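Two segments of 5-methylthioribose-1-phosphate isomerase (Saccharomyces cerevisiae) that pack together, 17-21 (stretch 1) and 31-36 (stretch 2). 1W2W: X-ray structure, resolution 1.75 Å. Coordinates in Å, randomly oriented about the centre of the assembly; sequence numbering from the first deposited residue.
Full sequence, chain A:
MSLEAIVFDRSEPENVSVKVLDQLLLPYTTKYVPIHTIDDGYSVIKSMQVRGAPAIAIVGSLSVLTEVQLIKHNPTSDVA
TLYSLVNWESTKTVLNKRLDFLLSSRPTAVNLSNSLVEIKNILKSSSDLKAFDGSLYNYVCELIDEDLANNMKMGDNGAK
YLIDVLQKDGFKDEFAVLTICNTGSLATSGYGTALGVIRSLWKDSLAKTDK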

# COMPACT_ATOMS: atom_id res chain seq x y z
N SER A 17 38.48 -1.58 2.88
CA SER A 17 37.59 -1.50 1.73
C SER A 17 36.14 -1.56 2.19
O SER A 17 35.81 -2.18 3.21
N VAL A 18 35.29 -0.88 1.44
CA VAL A 18 33.88 -0.79 1.79
C VAL A 18 33.11 -0.91 0.49
O VAL A 18 33.42 -0.23 -0.48
N LYS A 19 32.12 -1.80 0.44
CA LYS A 19 31.17 -1.82 -0.68
C LYS A 19 29.78 -2.06 -0.10
O LYS A 19 29.66 -2.65 0.97
N VAL A 20 28.73 -1.61 -0.77
CA VAL A 20 27.39 -1.73 -0.20
C VAL A 20 26.42 -2.34 -1.20
O VAL A 20 26.54 -2.16 -2.42
N LEU A 21 25.45 -3.09 -0.70
CA LEU A 21 24.44 -3.66 -1.58
C LEU A 21 23.57 -2.53 -2.10
O LEU A 21 23.19 -1.66 -1.33
N LYS A 31 23.81 -6.38 -6.42
CA LYS A 31 24.83 -5.56 -7.05
C LYS A 31 25.51 -4.69 -5.99
O LYS A 31 24.83 -4.07 -5.17
N TYR A 32 26.84 -4.65 -6.02
CA TYR A 32 27.58 -3.86 -5.03
C TYR A 32 28.06 -2.52 -5.55
O TYR A 32 28.44 -2.39 -6.72
N VAL A 33 28.04 -1.51 -4.68
CA VAL A 33 28.50 -0.17 -5.02
C VAL A 33 29.73 0.12 -4.15
O VAL A 33 29.65 0.10 -2.92
N PRO A 34 30.87 0.37 -4.78
CA PRO A 34 32.08 0.67 -4.01
C PRO A 34 31.97 2.02 -3.33
O PRO A 34 31.38 2.95 -3.90
N ILE A 35 32.52 2.14 -2.12
CA ILE A 35 32.58 3.43 -1.44
C ILE A 35 34.03 3.88 -1.32
O ILE A 35 34.82 3.22 -0.65
N HIS A 36 34.38 4.98 -1.97
CA HIS A 36 35.75 5.50 -1.92
C HIS A 36 35.84 6.86 -1.25
O HIS A 36 36.83 7.18 -0.59

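What holds Tyr-32, the residue with the most surface covered here, against the opposite strand? Its ring (chi1 m) lies between two side chains of its own sheet face. Leu-21, chi1 near -89° and chi2 t, covers one ring face, with CD2 3.5 Å from Tyr-32 CE1. Over the opposite face runs Lys-19, p at chi1 and t thereafter; this extended chain sets its CE 3.7 Å from the ring centroid of Tyr-32, a CH-pi contact, and its NZ 4.4 Å from that centroid, a cation-pi interaction.

What does Val-20 do on the other sheet face? Its chi1 is m, and it meets two residues: CG2 lies 3.9 Å from Val-33 CB, while CG1 lies 4.1 Å from Ile-35 CG1. Ile-35, m at both chi angles, points toward stretch 1 and also packs its CB 3.9 Å from Val-18 CG1.

Which polar partners keep these side chains in register? The strands run antiparallel, and Val-20 and Val-33 exchange backbone hydrogen bonds: Val-20 N to Val-33 O, 2.9 Å, and Val-33 N to Val-20 O, 2.8 Å. Ile-35 N donates to Val-18 O at 3.0 Å.

Does water take part? One molecule bridges the backbones, accepting from Val-18 N at 2.9 Å and donating to Ile-35 O at 2.8 Å.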

# COMPACT_ATOMS: atom_id res chain seq x y z
CB SER A 17 37.92 -2.57 0.69
OG SER A 17 37.57 -3.85 1.19
CB VAL A 18 33.57 0.57 2.48
CG1 VAL A 18 32.09 0.68 2.79
CG2 VAL A 18 34.40 0.73 3.75
CB LYS A 19 31.55 -2.88 -1.72
CG LYS A 19 31.40 -4.32 -1.26
CD LYS A 19 31.98 -5.28 -2.31
CE LYS A 19 31.64 -6.73 -1.98
NZ LYS A 19 32.35 -7.67 -2.89
CB VAL A 20 26.83 -0.38 0.29
CG1 VAL A 20 27.72 0.21 1.39
CG2 VAL A 20 26.68 0.59 -0.89
CB LEU A 21 23.55 -4.63 -0.80
CG LEU A 21 23.97 -6.09 -0.71
CD1 LEU A 21 22.87 -6.84 0.03
CD2 LEU A 21 24.21 -6.68 -2.09
CB LYS A 31 24.19 -4.65 -8.10
CG LYS A 31 25.08 -3.52 -8.57
CD LYS A 31 24.81 -3.19 -10.02
CE LYS A 31 25.61 -1.96 -10.48
NZ LYS A 31 27.09 -2.19 -10.40
CB TYR A 32 28.79 -4.63 -4.49
CG TYR A 32 28.41 -5.77 -3.60
CD1 TYR A 32 28.04 -5.56 -2.28
CD2 TYR A 32 28.42 -7.07 -4.08
CE1 TYR A 32 27.70 -6.61 -1.45
CE2 TYR A 32 28.07 -8.13 -3.27
CZ TYR A 32 27.72 -7.90 -1.96
OH TYR A 32 27.38 -8.96 -1.16
CB VAL A 33 27.42 0.89 -4.73
CG1 VAL A 33 27.94 2.28 -5.04
CG2 VAL A 33 26.14 0.59 -5.54
CB PRO A 34 33.19 0.71 -5.07
CG PRO A 34 32.49 1.03 -6.35
CD PRO A 34 31.11 0.38 -6.24
CB ILE A 35 31.95 3.31 -0.04
CG1 ILE A 35 30.53 2.74 -0.12
CG2 ILE A 35 32.02 4.65 0.70
CD1 ILE A 35 29.49 3.65 -0.79
CB HIS A 36 36.35 5.54 -3.33
CG HIS A 36 36.47 4.19 -3.98
ND1 HIS A 36 37.31 3.21 -3.49
CD2 HIS A 36 35.85 3.66 -5.06
CE1 HIS A 36 37.20 2.13 -4.25
NE2 HIS A 36 36.32 2.38 -5.20
O HOH W 1 36.39 0.96 -0.55